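Side-chain contacts in haloalkane dehalogenase (PDB 4MJ3), which catalyses the hydrolytic cleavage of carbon-halogen bonds in haloalkanes, releasing halide and an alcohol: residues 244-249 against 254-259; 51-54 against 58-61; 96-101 against 148-153; 186-191 against 282-287. All blocks are in the same frame, centred on the assembly; numbering follows the deposited sequence. Where two conformers were deposited one is given.

All four contacts lie in one alpha/beta hydrolase fold. Along the chain, interaction 2 comes first, then interaction 3. Interaction 1 is nested inside the loop that interaction 4 closes. Interactions 2, 3 and 1 each use a segment on or just after a parallel strand of the central sheet: 48-52, 140-145 and 242-244. Interactions 2 and 4 have centres 13 Å apart and touch through Leu61 with Gln283 and Glu284. Interaction 1 touches both 3 and 4. The centres of interactions 3 and 4 are about 26 Å apart, on opposite sides of the chain's centre. The set thus runs across the core and reaches the helical region that caps it in haloalkane dehalogenases.

Interaction 1 of 4, residues 244-249 against 254-259; sequences SAFSDS and GAAEPV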
# COMPACT_ATOMS: atom_id res chain seq x y z
N SER A 244 -8.80 3.58 -12.36
CA SER A 244 -8.51 4.72 -11.50
C SER A 244 -9.69 4.87 -10.55
O SER A 244 -10.81 5.10 -11.01
CB SER A 244 -8.33 5.98 -12.34
OG SER A 244 -8.04 7.09 -11.51
N ALA A 245 -9.42 4.78 -9.25
CA ALA A 245 -10.41 4.91 -8.19
C ALA A 245 -9.88 5.78 -7.05
O ALA A 245 -9.94 5.40 -5.87
CB ALA A 245 -10.82 3.53 -7.69
N PHE A 246 -9.39 6.96 -7.41
CA PHE A 246 -8.95 7.97 -6.46
C PHE A 246 -10.16 8.61 -5.78
O PHE A 246 -11.29 8.58 -6.30
CB PHE A 246 -8.14 9.07 -7.15
CG PHE A 246 -6.75 8.67 -7.58
CD1 PHE A 246 -6.51 7.51 -8.32
CD2 PHE A 246 -5.67 9.50 -7.27
CE1 PHE A 246 -5.22 7.20 -8.74
CE2 PHE A 246 -4.37 9.20 -7.71
CZ PHE A 246 -4.14 8.04 -8.42
N SER A 247 -9.94 9.19 -4.60
CA SER A 247 -10.97 9.94 -3.90
C SER A 247 -10.92 11.41 -4.26
O SER A 247 -10.01 11.85 -4.98
CB SER A 247 -10.84 9.74 -2.38
OG SER A 247 -9.67 10.38 -1.90
N ASP A 248 -11.89 12.17 -3.75
CA ASP A 248 -12.03 13.57 -4.13
C ASP A 248 -11.39 14.58 -3.17
O ASP A 248 -11.41 15.77 -3.45
CB ASP A 248 -13.51 13.92 -4.35
CG ASP A 248 -14.37 13.73 -3.12
OD1 ASP A 248 -13.87 13.32 -2.05
OD2 ASP A 248 -15.60 13.95 -3.23
N SER A 249 -10.85 14.10 -2.04
CA SER A 249 -10.40 15.01 -1.00
C SER A 249 -9.00 14.69 -0.52
O SER A 249 -8.73 14.73 0.68
CB SER A 249 -11.40 15.00 0.18
OG SER A 249 -12.74 15.24 -0.27
N GLY A 254 -4.00 13.94 -5.65
CA GLY A 254 -5.01 14.30 -6.63
C GLY A 254 -4.46 14.63 -8.02
O GLY A 254 -5.04 14.23 -9.02
N ALA A 255 -3.33 15.33 -8.07
CA ALA A 255 -2.76 15.75 -9.35
C ALA A 255 -2.25 14.57 -10.17
O ALA A 255 -2.09 14.66 -11.39
CB ALA A 255 -1.64 16.75 -9.12
N ALA A 256 -1.92 13.49 -9.48
CA ALA A 256 -1.39 12.29 -10.12
C ALA A 256 -2.45 11.51 -10.90
O ALA A 256 -2.13 10.74 -11.79
CB ALA A 256 -0.78 11.40 -9.06
N GLU A 257 -3.72 11.66 -10.51
CA GLU A 257 -4.78 10.85 -11.08
C GLU A 257 -4.83 10.89 -12.62
O GLU A 257 -4.86 9.85 -13.26
CB GLU A 257 -6.15 11.23 -10.46
CG GLU A 257 -7.27 10.24 -10.77
CD GLU A 257 -7.79 10.35 -12.19
OE1 GLU A 257 -7.81 11.47 -12.75
OE2 GLU A 257 -8.18 9.31 -12.74
N PRO A 258 -4.86 12.10 -13.23
CA PRO A 258 -4.97 12.11 -14.69
C PRO A 258 -3.69 11.68 -15.41
O PRO A 258 -3.75 11.18 -16.54
CB PRO A 258 -5.33 13.57 -15.02
CG PRO A 258 -4.87 14.34 -13.85
CD PRO A 258 -5.05 13.44 -12.66
N VAL A 259 -2.55 11.84 -14.75
CA VAL A 259 -1.27 11.42 -15.32
C VAL A 259 -1.19 9.89 -15.40
O VAL A 259 -0.90 9.30 -16.45
CB VAL A 259 -0.08 11.94 -14.48
CG1 VAL A 259 1.24 11.48 -15.10
CG2 VAL A 259 -0.13 13.45 -14.38
O HOH W 1 -5.22 7.20 -12.15
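Ser244 and Glu257 meet through a short hydrogen bond. Ser244 OG donates to Glu257 OE2 over 2.5 Å, and OE2 accepts on its anti lone pair, away from the other carboxylate oxygen. A water bridges the same two residues. It donates to Ser244 OG at 2.9 Å and to the backbone O of Glu257, also at 2.9 Å. The serine hydroxyl therefore gives one bond and takes another. On the other carboxylate oxygen, OE1, Glu257 has a salt bridge to Arg261 one turn further on.

This is the C-terminal part of an alpha/beta hydrolase core. Strand 242-244 lies beside strand 140-145 in the central sheet, and on its other side Ser244 and Phe246 pair with Val273 and Ile275. The next loop leads into helix 256-263, which packs back on that loop.

The apolar part is a CH-pi contact. Glu257 CG sits over one face of the Phe246 ring, 3.8 Å from the centroid and 20° off the normal. The glutamate chain bends at chi2 (-76°), which carries its carboxylate past the ring to Ser244. The carboxylate stands nearly upright to the ring, with planes 86° apart. Ala256 CB adds a looser touch on Phe246 CE2 at 4.4 Å.

Interaction 2 of 4, residues 51-54 against 58-61; sequences LLHG and WSYL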
# COMPACT_ATOMS: atom_id res chain seq x y z
N LEU A 51 -4.18 -6.52 -1.71
CA LEU A 51 -4.44 -5.22 -1.10
C LEU A 51 -3.18 -4.71 -0.42
O LEU A 51 -2.73 -5.27 0.57
CB LEU A 51 -5.54 -5.36 -0.04
CG LEU A 51 -6.85 -5.99 -0.52
CD1 LEU A 51 -7.73 -6.40 0.65
CD2 LEU A 51 -7.60 -5.05 -1.45
N LEU A 52 -2.59 -3.65 -0.98
CA LEU A 52 -1.34 -3.12 -0.45
C LEU A 52 -1.53 -1.76 0.19
O LEU A 52 -2.10 -0.84 -0.42
CB LEU A 52 -0.27 -3.05 -1.55
CG LEU A 52 0.10 -4.39 -2.21
CD1 LEU A 52 1.31 -4.19 -3.14
CD2 LEU A 52 0.38 -5.49 -1.20
N HIS A 53 -1.08 -1.65 1.43
CA HIS A 53 -1.14 -0.44 2.21
C HIS A 53 0.17 0.30 2.07
O HIS A 53 1.16 -0.23 1.57
CB HIS A 53 -1.36 -0.79 3.68
CG HIS A 53 -0.11 -1.27 4.35
ND1 HIS A 53 0.80 -0.41 4.91
CD2 HIS A 53 0.42 -2.50 4.47
CE1 HIS A 53 1.82 -1.09 5.38
NE2 HIS A 53 1.61 -2.37 5.14
N GLY A 54 0.18 1.55 2.53
CA GLY A 54 1.38 2.35 2.54
C GLY A 54 1.71 2.92 3.90
O GLY A 54 1.52 2.30 4.93
N TRP A 58 -1.11 -0.22 7.98
CA TRP A 58 -0.87 -1.64 7.76
C TRP A 58 -2.16 -2.26 7.27
O TRP A 58 -3.10 -1.52 6.93
CB TRP A 58 -0.30 -2.34 9.01
CG TRP A 58 -1.11 -2.34 10.28
CD1 TRP A 58 -1.35 -1.28 11.11
CD2 TRP A 58 -1.69 -3.49 10.93
NE1 TRP A 58 -2.08 -1.71 12.22
CE2 TRP A 58 -2.29 -3.05 12.12
CE3 TRP A 58 -1.74 -4.87 10.62
CZ2 TRP A 58 -2.93 -3.93 13.00
CZ3 TRP A 58 -2.40 -5.73 11.48
CH2 TRP A 58 -2.96 -5.26 12.66
N SER A 59 -2.22 -3.60 7.19
CA SER A 59 -3.38 -4.29 6.59
C SER A 59 -4.71 -4.04 7.31
O SER A 59 -5.77 -4.20 6.72
CB SER A 59 -3.10 -5.78 6.47
OG SER A 59 -2.06 -5.99 5.51
N TYR A 60 -4.64 -3.55 8.55
CA TYR A 60 -5.79 -3.06 9.28
C TYR A 60 -6.61 -2.06 8.48
O TYR A 60 -7.84 -2.02 8.60
CB TYR A 60 -5.38 -2.46 10.62
CG TYR A 60 -6.50 -2.23 11.57
CD1 TYR A 60 -7.04 -3.31 12.26
CD2 TYR A 60 -7.05 -0.97 11.80
CE1 TYR A 60 -8.07 -3.13 13.17
CE2 TYR A 60 -8.08 -0.78 12.70
CZ TYR A 60 -8.60 -1.87 13.37
OH TYR A 60 -9.63 -1.73 14.27
N LEU A 61 -5.93 -1.25 7.67
CA LEU A 61 -6.57 -0.27 6.78
C LEU A 61 -7.60 -0.87 5.82
O LEU A 61 -8.54 -0.18 5.41
CB LEU A 61 -5.48 0.46 5.98
CG LEU A 61 -5.89 1.54 4.98
CD1 LEU A 61 -6.68 2.64 5.68
CD2 LEU A 61 -4.63 2.09 4.33
O HOH W 2 -2.18 -4.27 3.12
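Trp58 meets His53 through its backbone, not its indole. Trp58 CA lies over the centre of the imidazole face, 3.4 Å from the ring centroid and 5° off its normal, a CH-pi contact. The CB of Trp58 points away from the strand, and the indole NE1 bonds to Ala195 O. His53 takes a chi1 of 77°, with CG between the backbone N and the carbonyl carbon, and this swings the ring beneath Trp58. Its rotation is fixed at the two nitrogens. ND1 donates to Gly54 O at 2.8 Å, in the carbonyl plane and on a lone pair. NE2 is hydrogen-bonded to Leu81 N.

Ser59 comes next and starts a 3-10 turn. Its OG is 4.4 Å from His53 CD2 but bonds to Asp80 OD1. A water links the segments here: it donates to Ser59 OG at 2.9 Å and to Leu51 O at 2.8 Å. Its bond from His53 N is weak. The water lies in the imidazole plane, at the ring edge.

The CB of Tyr60 points away from the strand and lies over one face of the Trp58 indole. Leu61 follows in the same 3-10 segment, its N bonded to Trp58 O at 2.9 Å. Leu61 CD2 reaches His53 CB at 4.4 Å.

The His-Gly pair after this strand is a familiar sequence feature of alpha/beta hydrolases, where it lies near the active site. Here strand 48-52 runs between strands 75-79 and 117-121. Leu61 also packs on helix 190-197 and on the start of helix 282-300.

Interaction 3 of 4, residues 96-101 against 148-153; sequences YTYQAH and TMLPTG
The Tyr98 ring reaches Leu150 and Pro151 through the hydroxyl at its rim, not through a face. Trp124 meets the same ring edge-to-face. Two other rings of the segment lie apart from this contact: Tyr96 has His101 CE1 at its edge, in plane, and His101 stacks with Phe212.

In this alpha/beta hydrolase fold the contact joins the first turn of helix 98-112 to the loop after strand 140-145. In haloalkane dehalogenases this loop leads from the core into the helical cap. The contact is small and buried. Tyr98 CG lies anti to the backbone N (chi1 -156°), and this extends the ring toward the loop. Its hydroxyl is bonded to Leu127 O in helix 124-135, so the leucine and proline supply only packing around it. The side chains of Leu150 and Tyr98 cross at a slant. In Leu150, with CG opposite the backbone N (chi1 -179°), a chi2 of 49° brings CD1 to the hydroxyl. Leu150 also packs on Asn228 and Leu235 of helix 225-235, and Pro151 packs on Leu127.

Thr97 stands at the N-cap of helix 98-112. Its OG1 accepts from Ala100 N at 2.9 Å, which ties down the turn that carries Tyr98. Tyr98 OH lies 3.4 Å from Leu150 CD1 and 4.3 Å from Pro151 CD.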
# COMPACT_ATOMS: atom_id res chain seq x y z
N TYR A 96 16.04 0.72 5.00
CA TYR A 96 14.85 0.89 4.18
C TYR A 96 15.20 1.71 2.95
O TYR A 96 15.67 2.87 3.05
CB TYR A 96 13.73 1.57 4.95
CG TYR A 96 13.27 0.83 6.17
CD1 TYR A 96 13.91 1.02 7.39
CD2 TYR A 96 12.23 -0.07 6.12
CE1 TYR A 96 13.49 0.36 8.54
CE2 TYR A 96 11.79 -0.74 7.26
CZ TYR A 96 12.43 -0.52 8.46
OH TYR A 96 12.02 -1.14 9.60
N THR A 97 14.98 1.12 1.78
CA THR A 97 15.14 1.80 0.50
C THR A 97 13.99 1.37 -0.39
O THR A 97 13.29 0.39 -0.11
CB THR A 97 16.45 1.43 -0.23
OG1 THR A 97 16.41 0.05 -0.63
CG2 THR A 97 17.69 1.68 0.63
N TYR A 98 13.77 2.12 -1.46
CA TYR A 98 12.69 1.80 -2.41
C TYR A 98 12.95 0.40 -2.98
O TYR A 98 12.06 -0.47 -2.96
CB TYR A 98 12.66 2.86 -3.49
CG TYR A 98 11.36 3.08 -4.25
CD1 TYR A 98 10.55 2.02 -4.66
CD2 TYR A 98 10.94 4.38 -4.54
CE1 TYR A 98 9.39 2.26 -5.39
CE2 TYR A 98 9.79 4.61 -5.26
CZ TYR A 98 9.03 3.55 -5.68
OH TYR A 98 7.87 3.82 -6.43
N GLN A 99 14.20 0.15 -3.37
CA GLN A 99 14.61 -1.15 -3.90
C GLN A 99 14.34 -2.29 -2.92
O GLN A 99 13.81 -3.33 -3.30
CB GLN A 99 16.10 -1.17 -4.26
CG GLN A 99 16.56 -2.45 -4.94
CD GLN A 99 15.94 -2.64 -6.30
OE1 GLN A 99 16.15 -1.83 -7.21
NE2 GLN A 99 15.12 -3.68 -6.44
N ALA A 100 14.67 -2.07 -1.64
CA ALA A 100 14.51 -3.10 -0.65
C ALA A 100 13.03 -3.46 -0.47
O ALA A 100 12.69 -4.66 -0.35
CB ALA A 100 15.12 -2.68 0.69
N HIS A 101 12.17 -2.44 -0.44
CA HIS A 101 10.73 -2.69 -0.27
C HIS A 101 10.15 -3.46 -1.46
O HIS A 101 9.32 -4.36 -1.28
CB HIS A 101 9.96 -1.37 -0.09
CG HIS A 101 9.98 -0.87 1.32
ND1 HIS A 101 9.37 -1.54 2.36
CD2 HIS A 101 10.51 0.25 1.86
CE1 HIS A 101 9.50 -0.84 3.47
NE2 HIS A 101 10.20 0.25 3.19
N THR A 148 -2.55 7.22 -5.22
CA THR A 148 -1.19 6.73 -5.30
C THR A 148 -0.55 7.29 -6.58
O THR A 148 -1.18 8.07 -7.29
CB THR A 148 -1.15 5.19 -5.27
OG1 THR A 148 0.20 4.75 -5.10
CG2 THR A 148 -1.75 4.59 -6.53
N MSE A 149 0.70 6.90 -6.83
CA MSE A 149 1.42 7.28 -8.07
C MSE A 149 2.67 6.44 -8.18
O MSE A 149 2.99 5.66 -7.28
CB MSE A 149 1.89 8.73 -8.14
CG MSE A 149 1.37 9.43 -9.41
SE MSE A 149 1.82 8.91 -11.26
CE MSE A 149 2.81 10.55 -11.65
N LEU A 150 3.37 6.63 -9.29
CA LEU A 150 4.68 6.02 -9.52
C LEU A 150 5.64 7.13 -9.92
O LEU A 150 5.85 7.36 -11.11
CB LEU A 150 4.64 4.91 -10.55
CG LEU A 150 5.97 4.19 -10.86
CD1 LEU A 150 6.69 3.73 -9.60
CD2 LEU A 150 5.77 3.00 -11.77
N PRO A 151 6.19 7.85 -8.95
CA PRO A 151 7.06 8.97 -9.32
C PRO A 151 8.45 8.51 -9.72
O PRO A 151 9.02 7.62 -9.11
CB PRO A 151 7.14 9.81 -8.04
CG PRO A 151 6.66 8.92 -6.94
CD PRO A 151 6.18 7.63 -7.50
N THR A 152 9.02 9.18 -10.70
CA THR A 152 10.38 8.88 -11.14
C THR A 152 11.41 9.83 -10.53
O THR A 152 12.60 9.57 -10.63
CB THR A 152 10.45 9.01 -12.66
OG1 THR A 152 10.02 10.31 -13.04
CG2 THR A 152 9.56 7.95 -13.34
N GLY A 153 10.93 10.94 -9.97
CA GLY A 153 11.78 12.03 -9.52
C GLY A 153 11.86 13.16 -10.54
O GLY A 153 12.50 14.19 -10.30

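Interaction 4 of 4, residues 186-191 against 282-287; sequences STLSAE and LQEDKG
Ser186 grips one carboxylate oxygen of Asp285 with two donors. Its OG gives a hydrogen bond to Asp285 OD1 at 2.6 Å and meets that oxygen nearly end-on to the C-O bond. Its backbone N donates to the same OD1 at 2.9 Å, with an N-H...O angle of 161°, but comes from above the carboxylate plane, 43° out of it. Ser186 OG lies between its own backbone N and carbonyl carbon (chi1 59°), which sets OG beside the backbone N so that the two can share one acceptor.

Leu188 makes the second contact. Its CD2 lies against the side of Glu284, 3.9 Å from OE1 and 4.2 Å from CG. The two side chains cross at about a right angle. Glu284 bends at chi2, and its polar end is occupied elsewhere: OE2 has a salt bridge to Arg63 and a hydrogen bond from Tyr196 OH.

Further out, Asp285 OD2 accepts from Leu185 N and Gly279 N. The carboxylate thus takes bonds from Ser186, from Leu185 just before the segment, and from Gly279 ahead of its own helix. Asp285 lies in the first turn of helix 282-300, where the helix end would probably favour its negative charge. Leu188 N is held by Asn181 OD1, and Ser189 is the N-cap of helix 190-197.

The contact ties a loop between helices 176-182 and 190-197 to the last helix of the alpha/beta hydrolase core. This is consistent with a cap-to-core junction, as in the two-domain build of haloalkane dehalogenases.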
# COMPACT_ATOMS: atom_id res chain seq x y z
N SER A 186 -13.33 11.19 7.99
CA SER A 186 -14.07 10.71 9.14
C SER A 186 -13.21 10.89 10.40
O SER A 186 -12.00 10.99 10.32
CB SER A 186 -14.52 9.26 8.94
OG SER A 186 -13.46 8.41 8.71
N THR A 187 -13.85 10.98 11.56
CA THR A 187 -13.12 11.01 12.82
C THR A 187 -12.88 9.58 13.28
O THR A 187 -13.83 8.86 13.60
CB THR A 187 -13.88 11.79 13.91
OG1 THR A 187 -14.08 13.13 13.48
CG2 THR A 187 -13.08 11.79 15.21
N LEU A 188 -11.62 9.15 13.30
CA LEU A 188 -11.30 7.79 13.69
C LEU A 188 -11.51 7.67 15.20
O LEU A 188 -11.18 8.58 15.95
CB LEU A 188 -9.88 7.38 13.30
CG LEU A 188 -9.48 7.60 11.84
CD1 LEU A 188 -8.13 6.94 11.57
CD2 LEU A 188 -10.50 7.10 10.84
N SER A 189 -12.00 6.52 15.63
CA SER A 189 -12.22 6.30 17.05
C SER A 189 -10.90 6.13 17.76
O SER A 189 -9.88 5.80 17.14
CB SER A 189 -13.09 5.04 17.24
OG SER A 189 -12.35 3.88 16.86
N ALA A 190 -10.94 6.27 19.09
CA ALA A 190 -9.77 6.02 19.90
C ALA A 190 -9.21 4.59 19.67
O ALA A 190 -8.00 4.40 19.60
CB ALA A 190 -10.09 6.24 21.36
N GLU A 191 -10.10 3.60 19.57
CA GLU A 191 -9.66 2.22 19.32
C GLU A 191 -8.99 2.03 17.95
O GLU A 191 -8.05 1.23 17.82
CB GLU A 191 -10.84 1.23 19.50
N LEU A 282 -8.59 6.59 1.93
CA LEU A 282 -9.97 6.46 1.48
C LEU A 282 -10.62 5.15 1.97
O LEU A 282 -11.85 5.06 2.03
CB LEU A 282 -10.08 6.59 -0.04
CG LEU A 282 -9.71 5.42 -0.94
CD1 LEU A 282 -10.09 5.78 -2.38
CD2 LEU A 282 -8.21 5.09 -0.88
N GLN A 283 -9.80 4.17 2.30
CA GLN A 283 -10.29 2.89 2.81
C GLN A 283 -10.94 3.04 4.19
O GLN A 283 -11.78 2.23 4.56
CB GLN A 283 -9.17 1.84 2.89
CG GLN A 283 -8.31 1.73 1.63
CD GLN A 283 -7.04 2.55 1.71
OE1 GLN A 283 -7.04 3.68 2.21
NE2 GLN A 283 -5.94 1.98 1.21
N GLU A 284 -10.56 4.07 4.94
CA GLU A 284 -11.19 4.38 6.23
C GLU A 284 -12.51 5.09 6.07
O GLU A 284 -13.44 4.83 6.81
CB GLU A 284 -10.32 5.28 7.10
CG GLU A 284 -9.18 4.59 7.80
CD GLU A 284 -9.60 3.56 8.84
OE1 GLU A 284 -10.76 3.53 9.34
OE2 GLU A 284 -8.75 2.73 9.14
N ASP A 285 -12.59 6.00 5.11
CA ASP A 285 -13.77 6.81 4.91
C ASP A 285 -14.86 6.12 4.11
O ASP A 285 -16.03 6.26 4.40
CB ASP A 285 -13.38 8.12 4.19
CG ASP A 285 -12.54 9.05 5.06
OD1 ASP A 285 -12.62 8.96 6.30
OD2 ASP A 285 -11.81 9.91 4.50
N LYS A 286 -14.45 5.39 3.06
CA LYS A 286 -15.38 4.83 2.08
C LYS A 286 -14.88 3.45 1.60
O LYS A 286 -14.92 3.14 0.41
CB LYS A 286 -15.52 5.79 0.89
CG LYS A 286 -16.13 7.16 1.22
CD LYS A 286 -17.61 7.06 1.59
CE LYS A 286 -18.15 8.40 2.06
NZ LYS A 286 -19.62 8.30 2.25
N GLY A 287 -14.48 2.61 2.54
CA GLY A 287 -13.94 1.30 2.23
C GLY A 287 -14.92 0.39 1.50
O GLY A 287 -14.57 -0.25 0.50